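Local coordinates for glutathione S-transferase family protein (Populus trichocarpa, PDB 5F06), which probably catalyses the conjugation of glutathione to electrophilic substrates, releasing a halide anion, as a Phi-class glutathione transferase, at residues P8-C12 and P171-Y175; Y82-R86 and F161-L167; I114-M119 and Y175-A181. Numbering follows the deposited sequence.

Contact 1 (P8-C12 and P171-Y175). With GSH (glutathione), chain C; SO4 (sulfate ion), chain D.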
loop_
_atom_site.group_PDB
_atom_site.type_symbol
_atom_site.label_atom_id
_atom_site.label_comp_id
_atom_site.label_asym_id
_atom_site.label_seq_id
_atom_site.Cartn_x
_atom_site.Cartn_y
_atom_site.Cartn_z
ATOM N N PRO A 8 12.064 17.619 -7.610
ATOM C CA PRO A 8 11.536 18.295 -6.414
ATOM C C PRO A 8 10.026 18.556 -6.433
ATOM O O PRO A 8 9.391 18.548 -5.378
ATOM C CB PRO A 8 12.296 19.625 -6.402
ATOM C CG PRO A 8 13.568 19.341 -7.102
ATOM C CD PRO A 8 13.248 18.314 -8.152
ATOM N N MET A 9 9.464 18.786 -7.617
ATOM C CA MET A 9 8.073 19.212 -7.727
ATOM C C MET A 9 7.072 18.049 -7.675
ATOM O O MET A 9 5.877 18.272 -7.492
ATOM C CB MET A 9 7.879 20.007 -9.023
ATOM C CG MET A 9 6.518 20.672 -9.143
ATOM S SD MET A 9 6.487 22.015 -10.348
ATOM C CE MET A 9 7.317 23.305 -9.422
ATOM N N SER A 10 7.545 16.816 -7.820
ATOM C CA SER A 10 6.637 15.675 -7.856
ATOM C C SER A 10 6.291 15.187 -6.452
ATOM O O SER A 10 7.133 15.173 -5.550
ATOM C CB SER A 10 7.230 14.523 -8.676
ATOM O OG SER A 10 8.183 13.787 -7.939
ATOM N N THR A 11 5.033 14.795 -6.286
ATOM C CA THR A 11 4.522 14.309 -5.010
ATOM C C THR A 11 5.288 13.096 -4.517
ATOM O O THR A 11 5.565 12.961 -3.328
ATOM C CB THR A 11 3.045 13.922 -5.118
ATOM O OG1 THR A 11 2.875 12.979 -6.188
ATOM C CG2 THR A 11 2.192 15.144 -5.387
ATOM N N CYS A 12 5.604 12.204 -5.448
ATOM C CA CYS A 12 6.238 10.938 -5.121
ATOM C C CYS A 12 7.682 11.130 -4.650
ATOM O O CYS A 12 8.131 10.452 -3.728
ATOM C CB CYS A 12 6.180 10.015 -6.335
ATOM S SG CYS A 12 4.504 9.815 -6.990
ATOM N N PRO A 171 2.462 15.004 0.572
ATOM C CA PRO A 171 2.611 15.580 -0.772
ATOM C C PRO A 171 1.301 15.755 -1.546
ATOM O O PRO A 171 1.082 16.850 -2.058
ATOM C CB PRO A 171 3.533 14.579 -1.486
ATOM C CG PRO A 171 4.204 13.829 -0.405
ATOM C CD PRO A 171 3.200 13.736 0.702
ATOM N N TYR A 172 0.453 14.733 -1.636
ATOM C CA TYR A 172 -0.796 14.885 -2.387
ATOM C C TYR A 172 -1.713 15.891 -1.703
ATOM O O TYR A 172 -2.426 16.649 -2.360
ATOM C CB TYR A 172 -1.523 13.547 -2.545
ATOM C CG TYR A 172 -1.177 12.803 -3.815
ATOM C CD1 TYR A 172 -1.260 13.423 -5.053
ATOM C CD2 TYR A 172 -0.779 11.475 -3.778
ATOM C CE1 TYR A 172 -0.942 12.752 -6.214
ATOM C CE2 TYR A 172 -0.461 10.793 -4.938
ATOM C CZ TYR A 172 -0.544 11.441 -6.152
ATOM O OH TYR A 172 -0.231 10.766 -7.307
ATOM N N THR A 173 -1.690 15.910 -0.377
ATOM C CA THR A 173 -2.546 16.829 0.346
ATOM C C THR A 173 -2.066 18.254 0.096
ATOM O O THR A 173 -2.877 19.163 -0.064
ATOM C CB THR A 173 -2.577 16.519 1.849
ATOM O OG1 THR A 173 -2.912 15.139 2.041
ATOM C CG2 THR A 173 -3.616 17.382 2.556
ATOM N N TYR A 174 -0.751 18.447 0.023
ATOM C CA TYR A 174 -0.203 19.777 -0.218
ATOM C C TYR A 174 -0.770 20.360 -1.510
ATOM O O TYR A 174 -1.145 21.535 -1.566
ATOM C CB TYR A 174 1.328 19.746 -0.282
ATOM C CG TYR A 174 1.925 21.125 -0.421
ATOM C CD1 TYR A 174 1.865 22.028 0.631
ATOM C CD2 TYR A 174 2.526 21.533 -1.602
ATOM C CE1 TYR A 174 2.392 23.290 0.518
ATOM C CE2 TYR A 174 3.059 22.803 -1.724
ATOM C CZ TYR A 174 2.989 23.674 -0.660
ATOM O OH TYR A 174 3.513 24.942 -0.766
ATOM N N TYR A 175 -0.854 19.532 -2.544
ATOM C CA TYR A 175 -1.377 19.993 -3.822
ATOM C C TYR A 175 -2.899 20.121 -3.799
ATOM O O TYR A 175 -3.452 21.032 -4.420
ATOM C CB TYR A 175 -0.939 19.054 -4.943
ATOM C CG TYR A 175 0.464 19.312 -5.469
ATOM C CD1 TYR A 175 1.010 20.594 -5.475
ATOM C CD2 TYR A 175 1.236 18.278 -5.975
ATOM C CE1 TYR A 175 2.281 20.831 -5.958
ATOM C CE2 TYR A 175 2.514 18.511 -6.464
ATOM C CZ TYR A 175 3.026 19.791 -6.453
ATOM O OH TYR A 175 4.289 20.041 -6.938
HETATM N N1 GSH C . 3.389 4.074 -6.496
HETATM C CA1 GSH C . 4.415 4.912 -7.024
HETATM C C1 GSH C . 5.225 5.503 -5.889
HETATM O O11 GSH C . 4.659 5.819 -4.811
HETATM O O12 GSH C . 6.460 5.685 -6.025
HETATM C CB1 GSH C . 3.801 6.018 -7.862
HETATM C CG1 GSH C . 4.908 6.724 -8.630
HETATM C CD1 GSH C . 4.374 7.895 -9.445
HETATM O OE1 GSH C . 3.172 8.087 -9.553
HETATM N N2 GSH C . 5.317 8.771 -10.073
HETATM C CA2 GSH C . 4.898 9.895 -10.852
HETATM C C2 GSH C . 5.541 9.817 -12.234
HETATM O O2 GSH C . 6.620 9.275 -12.372
HETATM C CB2 GSH C . 5.383 11.169 -10.196
HETATM S SG2 GSH C . 4.458 11.531 -8.721
HETATM N N3 GSH C . 4.880 10.393 -13.377
HETATM C CA3 GSH C . 5.504 10.329 -14.686
HETATM C C3 GSH C . 4.722 9.410 -15.621
HETATM O O31 GSH C . 4.824 9.555 -16.871
HETATM O O32 GSH C . 3.977 8.511 -15.151
HETATM S S SO4 D . 2.123 14.968 -9.282
HETATM O O1 SO4 D . 1.648 16.272 -9.746
HETATM O O2 SO4 D . 1.239 14.479 -8.228
HETATM O O3 SO4 D . 2.127 14.020 -10.391
HETATM O O4 SO4 D . 3.479 15.109 -8.758
#
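Thr11 sits at the middle of this contact, in the first turn of helix 11-22, its CA-to-CB bond pointing toward helix 170-176. Its methyl touches the Tyr175 ring, CG2 to CD2 3.3 Å, while its CB lies 3.7 Å from CB of Pro171. Thr11 O touches the proline ring at Pro171 CB (3.2 Å), and the two CA atoms are 4.8 Å apart. Tyr175 reaches past Thr11 to the loop before the helix, where its OH donates a very short hydrogen bond of 2.4 Å to Met9 O; Met211 O in the C-terminal tail is a second acceptor within reach of the same proton. Thr11 OG1 lies over one face of the Tyr172 ring, 3.7 Å from CZ, and 3.3 Å from SG2 of the bound glutathione. A sulfate, probably from the crystallisation liquor, accepts a 2.9 Å hydrogen bond at O4 from Thr11 N. Cys12, a covalent attachment point for glutathione, points its CA-to-CB bond away from helix 170-176. The result is the domain interface of the glutathione transferase fold: the helix start bearing the glutathione-site residues of the thioredoxin-like domain rests against the all-helical C-terminal domain.

Contact 2 (Y82-R86 and F161-L167)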
loop_
_atom_site.group_PDB
_atom_site.type_symbol
_atom_site.label_atom_id
_atom_site.label_comp_id
_atom_site.label_asym_id
_atom_site.label_seq_id
_atom_site.Cartn_x
_atom_site.Cartn_y
_atom_site.Cartn_z
ATOM N N TYR A 82 14.326 11.899 13.594
ATOM C CA TYR A 82 13.024 11.649 14.194
ATOM C C TYR A 82 12.632 10.170 14.165
ATOM O O TYR A 82 12.934 9.446 13.221
ATOM C CB TYR A 82 11.932 12.470 13.505
ATOM C CG TYR A 82 10.624 12.329 14.232
ATOM C CD1 TYR A 82 10.339 13.112 15.340
ATOM C CD2 TYR A 82 9.693 11.377 13.843
ATOM C CE1 TYR A 82 9.152 12.968 16.027
ATOM C CE2 TYR A 82 8.507 11.225 14.524
ATOM C CZ TYR A 82 8.241 12.021 15.616
ATOM O OH TYR A 82 7.055 11.870 16.297
ATOM N N ASP A 83 11.930 9.754 15.215
ATOM C CA ASP A 83 11.478 8.376 15.387
ATOM C C ASP A 83 10.194 8.105 14.596
ATOM O O ASP A 83 9.094 8.126 15.155
ATOM C CB ASP A 83 11.262 8.107 16.880
ATOM C CG ASP A 83 10.885 6.671 17.175
ATOM O OD1 ASP A 83 11.004 5.812 16.276
ATOM O OD2 ASP A 83 10.480 6.407 18.326
ATOM N N LEU A 84 10.343 7.841 13.298
ATOM C CA LEU A 84 9.198 7.771 12.387
ATOM C C LEU A 84 8.382 6.479 12.490
ATOM O O LEU A 84 7.171 6.505 12.259
ATOM C CB LEU A 84 9.662 7.939 10.935
ATOM C CG LEU A 84 10.035 9.348 10.470
ATOM C CD1 LEU A 84 10.665 9.305 9.087
ATOM C CD2 LEU A 84 8.806 10.254 10.461
ATOM N N ILE A 85 9.030 5.356 12.810
ATOM C CA ILE A 85 8.325 4.072 12.862
ATOM C C ILE A 85 8.331 3.442 14.259
ATOM O O ILE A 85 7.901 2.302 14.433
ATOM C CB ILE A 85 8.906 3.070 11.838
ATOM C CG1 ILE A 85 10.391 2.799 12.101
ATOM C CG2 ILE A 85 8.690 3.603 10.419
ATOM C CD1 ILE A 85 10.949 1.635 11.293
ATOM N N ARG A 86 8.802 4.202 15.246
ATOM C CA ARG A 86 8.629 3.869 16.663
ATOM C C ARG A 86 9.397 2.603 17.063
ATOM O O ARG A 86 8.815 1.607 17.491
ATOM C CB ARG A 86 7.137 3.722 16.984
ATOM C CG ARG A 86 6.250 4.792 16.337
ATOM C CD ARG A 86 6.763 6.210 16.580
ATOM N NE ARG A 86 6.657 6.615 17.974
ATOM C CZ ARG A 86 7.092 7.779 18.448
ATOM N NH1 ARG A 86 7.671 8.659 17.639
ATOM N NH2 ARG A 86 6.946 8.068 19.731
ATOM N N PHE A 161 1.710 10.908 18.582
ATOM C CA PHE A 161 3.059 11.140 18.072
ATOM C C PHE A 161 3.012 11.218 16.555
ATOM O O PHE A 161 2.257 10.483 15.915
ATOM C CB PHE A 161 4.009 10.022 18.505
ATOM C CG PHE A 161 3.489 8.647 18.195
ATOM C CD1 PHE A 161 3.717 8.066 16.956
ATOM C CD2 PHE A 161 2.750 7.943 19.135
ATOM C CE1 PHE A 161 3.228 6.810 16.668
ATOM C CE2 PHE A 161 2.260 6.685 18.849
ATOM C CZ PHE A 161 2.499 6.120 17.614
ATOM N N TYR A 162 3.805 12.116 15.983
ATOM C CA TYR A 162 3.986 12.153 14.539
ATOM C C TYR A 162 4.658 10.856 14.094
ATOM O O TYR A 162 5.533 10.340 14.792
ATOM C CB TYR A 162 4.821 13.366 14.142
ATOM C CG TYR A 162 5.006 13.550 12.654
ATOM C CD1 TYR A 162 3.956 13.972 11.849
ATOM C CD2 TYR A 162 6.239 13.325 12.056
ATOM C CE1 TYR A 162 4.126 14.155 10.493
ATOM C CE2 TYR A 162 6.418 13.504 10.698
ATOM C CZ TYR A 162 5.362 13.920 9.922
ATOM O OH TYR A 162 5.545 14.101 8.570
ATOM N N SER A 163 4.242 10.320 12.950
ATOM C CA SER A 163 4.843 9.093 12.432
ATOM C C SER A 163 4.865 9.043 10.905
ATOM O O SER A 163 4.389 9.957 10.231
ATOM C CB SER A 163 4.096 7.872 12.964
ATOM O OG SER A 163 2.938 7.612 12.193
ATOM N N LEU A 164 5.425 7.962 10.377
ATOM C CA LEU A 164 5.487 7.737 8.938
ATOM C C LEU A 164 4.092 7.750 8.312
ATOM O O LEU A 164 3.928 8.133 7.151
ATOM C CB LEU A 164 6.186 6.408 8.644
ATOM C CG LEU A 164 6.515 6.140 7.176
ATOM C CD1 LEU A 164 7.588 7.100 6.670
ATOM C CD2 LEU A 164 6.953 4.692 7.004
ATOM N N ALA A 165 3.092 7.332 9.087
ATOM C CA ALA A 165 1.705 7.330 8.630
ATOM C C ALA A 165 1.261 8.725 8.206
ATOM O O ALA A 165 0.729 8.903 7.112
ATOM C CB ALA A 165 0.784 6.789 9.721
ATOM N N ASP A 166 1.477 9.712 9.071
ATOM C CA ASP A 166 1.118 11.089 8.749
ATOM C C ASP A 166 1.944 11.600 7.573
ATOM O O ASP A 166 1.409 12.198 6.637
ATOM C CB ASP A 166 1.322 11.996 9.960
ATOM C CG ASP A 166 0.728 11.418 11.224
ATOM O OD1 ASP A 166 -0.489 11.597 11.455
ATOM O OD2 ASP A 166 1.490 10.782 11.986
ATOM N N LEU A 167 3.249 11.353 7.636
ATOM C CA LEU A 167 4.191 11.837 6.632
ATOM C C LEU A 167 3.761 11.489 5.212
ATOM O O LEU A 167 3.839 12.327 4.306
ATOM C CB LEU A 167 5.587 11.265 6.906
ATOM C CG LEU A 167 6.714 11.754 5.989
ATOM C CD1 LEU A 167 8.029 11.808 6.747
ATOM C CD2 LEU A 167 6.864 10.887 4.735
HETATM O O HOH W 1 5.287 13.849 17.774
#
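Arg86 takes a tightly curled conformation: with chi1, chi2 and chi3 all m, its guanidinium lies flat on the Phe161 ring, planes at 9° and centres 4.2 Å apart, an off-centre cation-pi stack. The curl also brings NH1 back to Asp83 O at 2.9 Å, and NE forms a salt bridge with Glu92. Phe161, in the p rotamer, offers its ring face to this stack. Tyr82 and Tyr162 are both t: the edge of Tyr162 meets the face of Tyr82 in an offset edge-to-face pair, centroids 5.8 Å apart, and Tyr82 OH donates to Tyr162 O at 2.6 Å. A water gives a hydrogen bond to Tyr82 OH and accepts one from Tyr162 N. Leu84, with chi1 m and chi2 t, sends CD2 to within 4.0 Å of Tyr162 CE2 and 4.1 Å of Leu167 CD1. Its O accepts from Leu164 N at 3.0 Å, next to the capping box of Ser163 and Asp166 that starts helix 164-167. The chemistry is mixed: backbone carbonyls, rings and a cation-pi stack, whose charge is paired with Glu92 outside the contact, join an irregular loop to the start of helix 164-167, with buried Leu84, Leu164 and Leu167 adding apolar contacts.

Contact 3 (I114-M119 and Y175-A181)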
loop_
_atom_site.group_PDB
_atom_site.type_symbol
_atom_site.label_atom_id
_atom_site.label_comp_id
_atom_site.label_asym_id
_atom_site.label_seq_id
_atom_site.Cartn_x
_atom_site.Cartn_y
_atom_site.Cartn_z
ATOM N N ILE A 114 -7.877 13.226 -7.787
ATOM C CA ILE A 114 -8.213 14.641 -7.681
ATOM C C ILE A 114 -7.039 15.478 -8.177
ATOM O O ILE A 114 -7.197 16.356 -9.026
ATOM C CB ILE A 114 -8.557 15.035 -6.225
ATOM C CG1 ILE A 114 -9.763 14.232 -5.735
ATOM C CG2 ILE A 114 -8.824 16.530 -6.126
ATOM C CD1 ILE A 114 -10.071 14.403 -4.248
ATOM N N VAL A 115 -5.855 15.183 -7.653
ATOM C CA VAL A 115 -4.663 15.948 -7.984
ATOM C C VAL A 115 -4.270 15.710 -9.437
ATOM O O VAL A 115 -3.801 16.626 -10.117
ATOM C CB VAL A 115 -3.494 15.586 -7.042
ATOM C CG1 VAL A 115 -2.183 16.201 -7.513
ATOM C CG2 VAL A 115 -3.812 16.049 -5.625
ATOM N N PHE A 116 -4.464 14.481 -9.909
ATOM C CA PHE A 116 -4.155 14.146 -11.292
ATOM C C PHE A 116 -4.965 15.023 -12.239
ATOM O O PHE A 116 -4.429 15.603 -13.182
ATOM C CB PHE A 116 -4.442 12.673 -11.583
ATOM C CG PHE A 116 -4.162 12.277 -13.007
ATOM C CD1 PHE A 116 -2.909 11.818 -13.377
ATOM C CD2 PHE A 116 -5.148 12.376 -13.975
ATOM C CE1 PHE A 116 -2.647 11.459 -14.689
ATOM C CE2 PHE A 116 -4.893 12.020 -15.284
ATOM C CZ PHE A 116 -3.641 11.561 -15.643
ATOM N N GLN A 117 -6.262 15.113 -11.984
ATOM C CA GLN A 117 -7.151 15.874 -12.852
ATOM C C GLN A 117 -6.796 17.365 -12.864
ATOM O O GLN A 117 -6.779 17.998 -13.923
ATOM C CB GLN A 117 -8.606 15.673 -12.421
ATOM C CG GLN A 117 -9.177 14.303 -12.785
ATOM C CD GLN A 117 -9.100 14.010 -14.273
ATOM O OE1 GLN A 117 -9.298 14.897 -15.103
ATOM N NE2 GLN A 117 -8.801 12.759 -14.617
ATOM N N PHE A 118 -6.496 17.922 -11.696
ATOM C CA PHE A 118 -6.146 19.332 -11.600
ATOM C C PHE A 118 -4.751 19.664 -12.148
ATOM O O PHE A 118 -4.577 20.675 -12.826
ATOM C CB PHE A 118 -6.230 19.801 -10.141
ATOM C CG PHE A 118 -7.630 20.091 -9.667
ATOM C CD1 PHE A 118 -8.363 21.130 -10.213
ATOM C CD2 PHE A 118 -8.201 19.338 -8.653
ATOM C CE1 PHE A 118 -9.648 21.404 -9.770
ATOM C CE2 PHE A 118 -9.482 19.606 -8.207
ATOM C CZ PHE A 118 -10.204 20.643 -8.762
ATOM N N MET A 119 -3.776 18.810 -11.849
ATOM C CA MET A 119 -2.368 19.133 -12.078
ATOM C C MET A 119 -1.752 18.414 -13.277
ATOM O O MET A 119 -0.898 18.973 -13.963
ATOM C CB MET A 119 -1.548 18.802 -10.825
ATOM C CG MET A 119 -2.037 19.488 -9.556
ATOM S SD MET A 119 -2.122 21.283 -9.722
ATOM C CE MET A 119 -2.459 21.759 -8.027
ATOM N N TYR A 175 -0.854 19.532 -2.544
ATOM C CA TYR A 175 -1.377 19.993 -3.822
ATOM C C TYR A 175 -2.899 20.121 -3.799
ATOM O O TYR A 175 -3.452 21.032 -4.420
ATOM C CB TYR A 175 -0.939 19.054 -4.943
ATOM C CG TYR A 175 0.464 19.312 -5.469
ATOM C CD1 TYR A 175 1.010 20.594 -5.475
ATOM C CD2 TYR A 175 1.236 18.278 -5.975
ATOM C CE1 TYR A 175 2.281 20.831 -5.958
ATOM C CE2 TYR A 175 2.514 18.511 -6.464
ATOM C CZ TYR A 175 3.026 19.791 -6.453
ATOM O OH TYR A 175 4.289 20.041 -6.938
ATOM N N LEU A 176 -3.576 19.222 -3.086
ATOM C CA LEU A 176 -5.024 19.317 -2.925
ATOM C C LEU A 176 -5.405 20.675 -2.341
ATOM O O LEU A 176 -6.383 21.298 -2.763
ATOM C CB LEU A 176 -5.546 18.192 -2.027
ATOM C CG LEU A 176 -7.050 18.184 -1.728
ATOM C CD1 LEU A 176 -7.790 17.263 -2.677
ATOM C CD2 LEU A 176 -7.316 17.790 -0.285
ATOM N N MET A 177 -4.619 21.146 -1.380
ATOM C CA MET A 177 -4.950 22.379 -0.674
ATOM C C MET A 177 -4.794 23.611 -1.564
ATOM O O MET A 177 -5.207 24.707 -1.187
ATOM C CB MET A 177 -4.087 22.520 0.581
ATOM C CG MET A 177 -4.375 21.456 1.639
ATOM S SD MET A 177 -6.110 21.354 2.120
ATOM C CE MET A 177 -6.274 22.866 3.061
ATOM N N LYS A 178 -4.208 23.426 -2.742
ATOM C CA LYS A 178 -4.094 24.505 -3.720
ATOM C C LYS A 178 -5.337 24.596 -4.603
ATOM O O LYS A 178 -5.506 25.563 -5.345
ATOM C CB LYS A 178 -2.858 24.303 -4.603
ATOM C CG LYS A 178 -1.540 24.288 -3.851
ATOM C CD LYS A 178 -0.378 24.118 -4.815
ATOM C CE LYS A 178 0.960 24.234 -4.108
ATOM N NZ LYS A 178 1.219 25.619 -3.616
ATOM N N THR A 179 -6.196 23.581 -4.521
ATOM C CA THR A 179 -7.377 23.482 -5.375
ATOM C C THR A 179 -8.657 23.766 -4.584
ATOM O O THR A 179 -8.624 23.866 -3.356
ATOM C CB THR A 179 -7.492 22.076 -6.019
ATOM O OG1 THR A 179 -8.017 21.142 -5.067
ATOM C CG2 THR A 179 -6.137 21.585 -6.529
ATOM N N PRO A 180 -9.796 23.890 -5.285
ATOM C CA PRO A 180 -11.070 24.063 -4.574
ATOM C C PRO A 180 -11.401 22.881 -3.662
ATOM O O PRO A 180 -12.156 23.039 -2.700
ATOM C CB PRO A 180 -12.092 24.177 -5.707
ATOM C CG PRO A 180 -11.314 24.669 -6.873
ATOM C CD PRO A 180 -9.963 24.026 -6.744
ATOM N N ALA A 181 -10.838 21.715 -3.968
ATOM C CA ALA A 181 -11.077 20.512 -3.178
ATOM C C ALA A 181 -10.460 20.617 -1.784
ATOM O O ALA A 181 -10.674 19.752 -0.941
ATOM C CB ALA A 181 -10.539 19.284 -3.903
#
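Apolar packing makes up most of this contact, which contains no hydrogen bond between the two segments. Ile114 CG2 meets Leu176 CD1 at 3.7 Å and Ala181 CB at 3.9 Å, so one methyl touches both Leu176 and Ala181. Val115 CG1 packs on Tyr175 CB at 4.0 Å. Met119, modelled in two conformers of which one is given, reaches across with CE, 3.8 Å from Tyr175 O and 4.0 Å from Thr179 CG2. Phe118 takes part in a CH-pi contact: Thr179 CB stands over the face of its ring, 3.9 Å from the centroid and 13° off the normal. Phe118 CZ also lies 3.9 Å from Pro180 CD. Hydrogen bonds instead hold the shape of the 175-181 side. A type I beta turn runs from Leu176 to Thr179, closed by Thr179 N to Leu176 O at 2.9 Å, and Thr179 OG1 donates to that same Leu176 O at 2.8 Å. With OG1 so engaged, CB and CG2 of Thr179 face Phe118. Among its neighbours, the contact sets the end of helix 90-120 against segment 175-181; helix 130-153 packs on Ile114 and Phe118, helix 183-186 covers Leu176, and Tyr175 continues to Met9 in the thioredoxin-like domain.

In the fold
From the N terminus, 8-12 opens helix 11-22 in the thioredoxin-like domain and pairs with 171-175 much later, so contact 1 closes a loop of 158 residues and joins the two domains. Nested inside it, contact 2 closes a largely helical loop of 74 residues, tying the connection between helices 66-76 and 90-120 to the start of helix 164-167. Contact 3 closes 55 residues, again largely helical, and ties helix 90-120 to the chain from helix 170-176 onward; it crosses both others. Contacts 1 and 3 share Tyr175 and touch where Tyr172 O lies 3.6 Å from Val115 CG2. Contact 2 lies across the chain's centre from contact 3, their centres about 25 Å apart.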